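Local coordinates for intimin (Escherichia coli O127:H6 str. E2348/69, PDB 6TQD), which is an outer-membrane adhesin of attaching and effacing bacteria, whose extracellular passenger contains a series of Ig-like domains that probably hold the adhesive tip away from the cell surface, at residues 148-161 with 174-188. Numbering follows the deposited sequence.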
ATOM      1  N   VAL A 148     -14.739  10.337   2.184  1.00  7.38           N
ATOM      2  CA  VAL A 148     -14.693   9.148   3.026  1.00  7.76           C
ATOM      3  C   VAL A 148     -15.987   9.087   3.815  1.00  8.10           C
ATOM      4  O   VAL A 148     -16.370  10.070   4.447  1.00  8.93           O
ATOM      5  CB  VAL A 148     -13.491   9.186   3.980  1.00  8.21           C
ATOM      6  CG1 VAL A 148     -13.477   7.966   4.846  1.00  8.99           C
ATOM      7  CG2 VAL A 148     -12.180   9.299   3.197  1.00  9.29           C
ATOM      8  N   SER A 149     -16.645   7.930   3.794  0.66  8.12           N
ATOM      9  CA  SER A 149     -17.903   7.713   4.494  0.66  8.82           C
ATOM     10  C   SER A 149     -17.636   6.990   5.803  0.66  9.08           C
ATOM     11  O   SER A 149     -16.906   5.994   5.823  0.66  9.12           O
ATOM     12  CB  SER A 149     -18.845   6.862   3.638  0.66 11.11           C
ATOM     13  OG  SER A 149     -19.291   7.586   2.507  0.66 12.21           O
ATOM     14  N   PHE A 150     -18.238   7.487   6.889  1.00 10.55           N
ATOM     15  CA  PHE A 150     -18.055   6.936   8.223  1.00 10.54           C
ATOM     16  C   PHE A 150     -19.363   6.347   8.742  1.00 11.31           C
ATOM     17  O   PHE A 150     -20.438   6.922   8.542  1.00 16.04           O
ATOM     18  CB  PHE A 150     -17.584   8.000   9.221  1.00  9.15           C
ATOM     19  CG  PHE A 150     -16.329   8.707   8.797  1.00  9.32           C
ATOM     20  CD1 PHE A 150     -16.364  10.053   8.469  1.00  9.69           C
ATOM     21  CD2 PHE A 150     -15.118   8.042   8.751  1.00 11.27           C
ATOM     22  CE1 PHE A 150     -15.219  10.707   8.093  1.00 11.34           C
ATOM     23  CE2 PHE A 150     -13.968   8.692   8.362  1.00 11.79           C
ATOM     24  CZ  PHE A 150     -14.020  10.038   8.038  1.00 11.55           C
ATOM     25  N   ASN A 151     -19.269   5.203   9.414  0.54 10.11           N
ATOM     26  CA  ASN A 151     -20.453   4.519   9.910  0.54 12.08           C
ATOM     27  C   ASN A 151     -20.120   3.734  11.169  0.54 11.30           C
ATOM     28  O   ASN A 151     -19.033   3.170  11.288  0.54 11.88           O
ATOM     29  CB  ASN A 151     -21.012   3.561   8.847  0.54 14.98           C
ATOM     30  CG  ASN A 151     -21.610   4.290   7.663  0.54 17.18           C
ATOM     31  OD1 ASN A 151     -20.976   4.424   6.614  0.54 19.41           O
ATOM     32  ND2 ASN A 151     -22.832   4.779   7.829  0.54 16.85           N
ATOM     33  N   ILE A 152     -21.066   3.699  12.106  1.00 12.70           N
ATOM     34  CA  ILE A 152     -20.928   2.898  13.317  1.00 12.08           C
ATOM     35  C   ILE A 152     -21.396   1.481  12.988  1.00 13.80           C
ATOM     36  O   ILE A 152     -22.565   1.266  12.653  1.00 16.88           O
ATOM     37  CB  ILE A 152     -21.707   3.502  14.497  1.00 13.34           C
ATOM     38  CG1 ILE A 152     -21.088   4.843  14.875  1.00 12.34           C
ATOM     39  CG2 ILE A 152     -21.664   2.541  15.686  1.00 14.98           C
ATOM     40  CD1 ILE A 152     -21.878   5.654  15.884  1.00 14.08           C
ATOM     41  N   VAL A 153     -20.473   0.520  13.060  1.00 12.68           N
ATOM     42  CA  VAL A 153     -20.779  -0.866  12.730  1.00 13.78           C
ATOM     43  C   VAL A 153     -21.494  -1.557  13.879  1.00 16.32           C
ATOM     44  O   VAL A 153     -22.420  -2.353  13.666  1.00 19.31           O
ATOM     45  CB  VAL A 153     -19.479  -1.606  12.354  1.00 15.12           C
ATOM     46  CG1 VAL A 153     -19.765  -3.069  12.080  1.00 19.60           C
ATOM     47  CG2 VAL A 153     -18.806  -0.937  11.171  1.00 16.20           C
ATOM     48  N   SER A 154     -21.059  -1.297  15.106  1.00 14.85           N
ATOM     49  CA  SER A 154     -21.660  -1.937  16.265  1.00 16.25           C
ATOM     50  C   SER A 154     -21.444  -1.042  17.468  1.00 16.70           C
ATOM     51  O   SER A 154     -20.446  -0.314  17.549  1.00 16.97           O
ATOM     52  CB  SER A 154     -21.032  -3.309  16.540  1.00 18.69           C
ATOM     53  OG  SER A 154     -19.633  -3.203  16.744  1.00 21.78           O
ATOM     54  N   GLY A 155     -22.366  -1.127  18.409  1.00 18.11           N
ATOM     55  CA  GLY A 155     -22.335  -0.313  19.610  1.00 20.08           C
ATOM     56  C   GLY A 155     -23.210   0.922  19.492  1.00 18.71           C
ATOM     57  O   GLY A 155     -23.771   1.235  18.440  1.00 19.26           O
ATOM     58  N   THR A 156     -23.317   1.641  20.616  1.00 18.96           N
ATOM     59  CA  THR A 156     -24.188   2.803  20.749  1.00 19.44           C
ATOM     60  C   THR A 156     -23.319   4.038  20.940  1.00 18.56           C
ATOM     61  O   THR A 156     -22.648   4.178  21.973  1.00 19.67           O
ATOM     62  CB  THR A 156     -25.119   2.625  21.946  1.00 22.45           C
ATOM     63  OG1 THR A 156     -25.899   1.430  21.787  1.00 24.06           O
ATOM     64  CG2 THR A 156     -26.040   3.834  22.092  1.00 20.78           C
ATOM     65  N   ALA A 157     -23.363   4.949  19.975  1.00 17.40           N
ATOM     66  CA  ALA A 157     -22.538   6.153  19.993  1.00 15.86           C
ATOM     67  C   ALA A 157     -23.066   7.103  18.924  1.00 16.05           C
ATOM     68  O   ALA A 157     -24.047   6.810  18.235  1.00 18.81           O
ATOM     69  CB  ALA A 157     -21.060   5.813  19.786  1.00 16.72           C
ATOM     70  N   VAL A 158     -22.395   8.246  18.780  1.00 16.59           N
ATOM     71  CA  VAL A 158     -22.797   9.281  17.830  1.00 14.64           C
ATOM     72  C   VAL A 158     -21.556   9.806  17.118  1.00 15.19           C
ATOM     73  O   VAL A 158     -20.586  10.216  17.771  1.00 14.57           O
ATOM     74  CB  VAL A 158     -23.526  10.445  18.538  1.00 20.02           C
ATOM     75  CG1 VAL A 158     -23.985  11.474  17.521  1.00 19.47           C
ATOM     76  CG2 VAL A 158     -24.698   9.932  19.372  1.00 23.25           C
ATOM     77  N   LEU A 159     -21.593   9.810  15.786  1.00 13.78           N
ATOM     78  CA  LEU A 159     -20.525  10.360  14.963  1.00 13.19           C
ATOM     79  C   LEU A 159     -20.786  11.835  14.693  1.00 15.05           C
ATOM     80  O   LEU A 159     -21.935  12.261  14.540  1.00 16.78           O
ATOM     81  CB  LEU A 159     -20.442   9.615  13.629  1.00 13.03           C
ATOM     82  CG  LEU A 159     -19.844   8.210  13.666  1.00 14.86           C
ATOM     83  CD1 LEU A 159     -20.087   7.510  12.347  1.00 13.42           C
ATOM     84  CD2 LEU A 159     -18.353   8.240  13.964  1.00 17.27           C
ATOM     85  N   SER A 160     -19.711  12.624  14.651  1.00 15.24           N
ATOM     86  CA  SER A 160     -19.850  14.052  14.389  1.00 17.02           C
ATOM     87  C   SER A 160     -20.267  14.350  12.958  1.00 16.29           C
ATOM     88  O   SER A 160     -20.820  15.424  12.697  1.00 18.21           O
ATOM     89  CB  SER A 160     -18.555  14.790  14.734  1.00 18.48           C
ATOM     90  OG  SER A 160     -17.470  14.276  13.990  1.00 16.54           O
ATOM     91  N   ALA A 161     -20.011  13.433  12.032  1.00 12.92           N
ATOM     92  CA  ALA A 161     -20.363  13.597  10.631  1.00 14.59           C
ATOM     93  C   ALA A 161     -20.369  12.209  10.002  1.00 12.74           C
ATOM     94  O   ALA A 161     -19.752  11.275  10.515  1.00 15.27           O
ATOM     95  CB  ALA A 161     -19.367  14.489   9.887  1.00 18.89           C
ATOM     96  N   VAL A 174     -13.071  12.320  11.894  1.00 10.92           N
ATOM     97  CA  VAL A 174     -14.424  12.363  12.453  1.00 11.46           C
ATOM     98  C   VAL A 174     -14.285  12.096  13.946  1.00 12.05           C
ATOM     99  O   VAL A 174     -13.315  11.487  14.387  1.00 11.95           O
ATOM    100  CB  VAL A 174     -15.336  11.317  11.766  1.00 13.73           C
ATOM    101  CG1 VAL A 174     -14.871   9.903  12.084  1.00 12.98           C
ATOM    102  CG2 VAL A 174     -16.790  11.519  12.165  1.00 13.32           C
ATOM    103  N   THR A 175     -15.270  12.550  14.737  1.00 12.72           N
ATOM    104  CA  THR A 175     -15.248  12.304  16.175  1.00 13.36           C
ATOM    105  C   THR A 175     -16.423  11.416  16.583  1.00 13.77           C
ATOM    106  O   THR A 175     -17.441  11.338  15.892  1.00 15.93           O
ATOM    107  CB  THR A 175     -15.266  13.593  17.010  1.00 18.98           C
ATOM    108  OG1 THR A 175     -16.578  14.168  17.000  1.00 21.06           O
ATOM    109  CG2 THR A 175     -14.251  14.605  16.476  1.00 18.38           C
ATOM    110  N   LEU A 176     -16.238  10.722  17.702  1.00 14.20           N
ATOM    111  CA  LEU A 176     -17.194   9.769  18.248  1.00 14.66           C
ATOM    112  C   LEU A 176     -17.382  10.061  19.731  1.00 16.34           C
ATOM    113  O   LEU A 176     -16.401  10.259  20.447  1.00 15.65           O
ATOM    114  CB  LEU A 176     -16.649   8.349  18.075  1.00 14.91           C
ATOM    115  CG  LEU A 176     -17.589   7.228  18.492  1.00 15.46           C
ATOM    116  CD1 LEU A 176     -18.665   7.031  17.431  1.00 14.44           C
ATOM    117  CD2 LEU A 176     -16.817   5.941  18.749  1.00 15.67           C
ATOM    118  N   LYS A 177     -18.635  10.077  20.182  1.00 16.18           N
ATOM    119  CA  LYS A 177     -18.975  10.276  21.592  1.00 17.12           C
ATOM    120  C   LYS A 177     -20.072   9.289  21.960  1.00 18.84           C
ATOM    121  O   LYS A 177     -20.806   8.803  21.095  1.00 17.58           O
ATOM    122  CB  LYS A 177     -19.482  11.701  21.863  1.00 17.61           C
ATOM    123  CG  LYS A 177     -18.501  12.802  21.487  1.00 20.83           C
ATOM    124  CD  LYS A 177     -19.144  14.178  21.568  1.00 24.28           C
ATOM    125  CE  LYS A 177     -18.173  15.263  21.130  1.00 30.80           C
ATOM    126  NZ  LYS A 177     -18.785  16.620  21.190  1.00 36.32           N
ATOM    127  N   SER A 178     -20.202   8.998  23.252  1.00 20.29           N
ATOM    128  CA  SER A 178     -21.253   8.079  23.682  1.00 21.31           C
ATOM    129  C   SER A 178     -21.641   8.346  25.127  1.00 21.84           C
ATOM    130  O   SER A 178     -20.789   8.695  25.948  1.00 21.58           O
ATOM    131  CB  SER A 178     -20.820   6.615  23.551  1.00 21.20           C
ATOM    132  OG  SER A 178     -21.873   5.747  23.929  1.00 22.46           O
ATOM    133  N   ASP A 179     -22.933   8.170  25.414  1.00 21.72           N
ATOM    134  CA  ASP A 179     -23.498   8.224  26.756  1.00 27.58           C
ATOM    135  C   ASP A 179     -23.646   6.850  27.403  1.00 26.54           C
ATOM    136  O   ASP A 179     -24.179   6.758  28.513  1.00 27.68           O
ATOM    137  CB  ASP A 179     -24.893   8.865  26.701  1.00 36.44           C
ATOM    138  CG  ASP A 179     -24.847  10.351  26.432  1.00 47.13           C
ATOM    139  OD1 ASP A 179     -24.334  11.099  27.293  1.00 52.19           O
ATOM    140  OD2 ASP A 179     -25.327  10.774  25.358  1.00 50.37           O
ATOM    141  N   LYS A 180     -23.215   5.784  26.741  1.00 25.32           N
ATOM    142  CA  LYS A 180     -23.437   4.427  27.220  1.00 27.86           C
ATOM    143  C   LYS A 180     -22.100   3.709  27.312  1.00 27.35           C
ATOM    144  O   LYS A 180     -21.282   3.802  26.378  1.00 28.31           O
ATOM    145  CB  LYS A 180     -24.361   3.690  26.233  1.00 35.84           C
ATOM    146  CG  LYS A 180     -24.598   2.227  26.574  1.00 45.26           C
ATOM    147  CD  LYS A 180     -25.569   1.582  25.591  1.00 52.96           C
ATOM    148  CE  LYS A 180     -25.734   0.093  25.859  1.00 57.68           C
ATOM    149  NZ  LYS A 180     -26.649  -0.549  24.873  1.00 60.48           N
ATOM    150  N   PRO A 181     -21.828   2.989  28.401  1.00 24.01           N
ATOM    151  CA  PRO A 181     -20.608   2.173  28.444  1.00 22.33           C
ATOM    152  C   PRO A 181     -20.713   0.996  27.487  1.00 23.00           C
ATOM    153  O   PRO A 181     -21.781   0.410  27.317  1.00 26.53           O
ATOM    154  CB  PRO A 181     -20.555   1.693  29.900  1.00 23.50           C
ATOM    155  CG  PRO A 181     -21.970   1.694  30.333  1.00 25.52           C
ATOM    156  CD  PRO A 181     -22.600   2.879  29.654  1.00 25.66           C
ATOM    157  N   GLY A 182     -19.591   0.650  26.880  1.00 26.02           N
ATOM    158  CA  GLY A 182     -19.543  -0.476  25.968  1.00 25.20           C
ATOM    159  C   GLY A 182     -18.540  -0.238  24.858  1.00 25.10           C
ATOM    160  O   GLY A 182     -17.922   0.822  24.750  1.00 22.27           O
ATOM    161  N   GLN A 183     -18.402  -1.258  24.014  1.00 22.38           N
ATOM    162  CA  GLN A 183     -17.480  -1.214  22.890  1.00 20.61           C
ATOM    163  C   GLN A 183     -18.175  -0.665  21.649  1.00 19.88           C
ATOM    164  O   GLN A 183     -19.364  -0.888  21.430  1.00 20.11           O
ATOM    165  CB  GLN A 183     -16.960  -2.621  22.591  1.00 26.28           C
ATOM    166  CG  GLN A 183     -15.950  -3.147  23.603  1.00 33.91           C
ATOM    167  CD  GLN A 183     -15.330  -4.465  23.171  1.00 43.01           C
ATOM    168  OE1 GLN A 183     -15.559  -4.939  22.057  1.00 46.40           O
ATOM    169  NE2 GLN A 183     -14.547  -5.070  24.056  1.00 46.97           N
ATOM    170  N   VAL A 184     -17.409   0.056  20.827  1.00 19.83           N
ATOM    171  CA  VAL A 184     -17.924   0.643  19.594  1.00 18.27           C
ATOM    172  C   VAL A 184     -16.914   0.389  18.484  1.00 17.49           C
ATOM    173  O   VAL A 184     -15.710   0.576  18.683  1.00 17.49           O
ATOM    174  CB  VAL A 184     -18.158   2.160  19.749  1.00 17.99           C
ATOM    175  CG1 VAL A 184     -18.810   2.732  18.501  1.00 17.36           C
ATOM    176  CG2 VAL A 184     -18.998   2.466  20.987  1.00 18.81           C
ATOM    177  N   VAL A 185     -17.400  -0.035  17.318  1.00 17.08           N
ATOM    178  CA  VAL A 185     -16.585  -0.191  16.119  1.00 16.30           C
ATOM    179  C   VAL A 185     -17.094   0.793  15.080  1.00 15.58           C
ATOM    180  O   VAL A 185     -18.287   0.809  14.766  1.00 15.67           O
ATOM    181  CB  VAL A 185     -16.635  -1.630  15.574  1.00 16.45           C
ATOM    182  CG1 VAL A 185     -15.882  -1.721  14.248  1.00 15.61           C
ATOM    183  CG2 VAL A 185     -16.049  -2.615  16.569  1.00 17.40           C
ATOM    184  N   VAL A 186     -16.186   1.614  14.552  1.00 14.87           N
ATOM    185  CA  VAL A 186     -16.487   2.568  13.497  1.00 14.13           C
ATOM    186  C   VAL A 186     -15.745   2.131  12.244  1.00 13.45           C
ATOM    187  O   VAL A 186     -14.659   1.552  12.327  1.00 13.93           O
ATOM    188  CB  VAL A 186     -16.050   3.993  13.893  1.00 13.88           C
ATOM    189  CG1 VAL A 186     -16.449   4.979  12.828  1.00 13.17           C
ATOM    190  CG2 VAL A 186     -16.653   4.378  15.246  1.00 14.62           C
ATOM    191  N   SER A 187     -16.341   2.403  11.077  1.00 12.92           N
ATOM    192  CA  SER A 187     -15.739   2.043   9.799  1.00 12.27           C
ATOM    193  C   SER A 187     -15.619   3.264   8.899  1.00 11.48           C
ATOM    194  O   SER A 187     -16.326   4.266   9.059  1.00 11.45           O
ATOM    195  CB  SER A 187     -16.583   0.986   9.077  1.00 12.38           C
ATOM    196  OG  SER A 187     -17.788   1.558   8.603  1.00 13.11           O
ATOM    197  N   ALA A 188     -14.709   3.147   7.924  1.00 10.87           N
ATOM    198  CA  ALA A 188     -14.449   4.171   6.922  1.00 10.09           C
ATOM    199  C   ALA A 188     -14.417   3.528   5.537  1.00  9.62           C
ATOM    200  O   ALA A 188     -13.885   2.432   5.371  1.00  9.72           O
ATOM    201  CB  ALA A 188     -13.080   4.832   7.192  1.00  9.80           C
TER
HETATM  202  O   HOH W   1     -17.876   3.342   6.384  1.00 11.05           O
HETATM  203  O   HOH W   2     -18.627  -3.229  19.379  1.00 24.44           O
HETATM  204  O   HOH W   3     -20.795   2.759  23.989  1.00 19.38           O
HETATM  205  O   HOH W   4     -21.544   0.457  22.745  1.00 21.44           O
HETATM  206  O   HOH W   5     -19.424  12.828  17.997  1.00 20.55           O
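In the Ig-like beta sandwich, residues 148-161 and 174-188 both pass from one sheet to the other and pair in each, 148-154 with 182-188 and 158-159 with 174-177. Asn151 and Ser187 exchange two backbone hydrogen bonds, Ser187 N to Asn151 O being 2.8 Å. At a classic beta bulge Val153 and Ser154 both face Val185: Val153 N makes a 2.8 Å hydrogen bond to Val185 O, Ser154 N a weak one. Where the segments cross between sheets, Ser178 OG of one connection gives a 2.6 Å hydrogen bond to Thr156 O of the other and accepts one from Lys180 N, closing an ST turn. Beyond, Val158 pairs with Lys177, and Ser160 OG accepts from Thr175 N at 2.9 Å; OG lies between the backbone N and the carbonyl carbon of Ser160 (chi1 58°), which turns it to that N-H. Between the sheets, Val174 CG1 sits over the centre of the Phe150 ring in a CH-pi contact, 3.7 Å from the centroid, and Leu176 CD1 meets Ile152 CD1; it also touches Ala157 CB in the connection and Leu159 CD2 of its non-hydrogen-bonded partner. Around this core, strand 130-138 brings Tyr132 onto Leu176 and Val186, Phe115 of strand 111-117 covers Val186 and Ala188, and strand 197-205 adds Phe204 against Leu176.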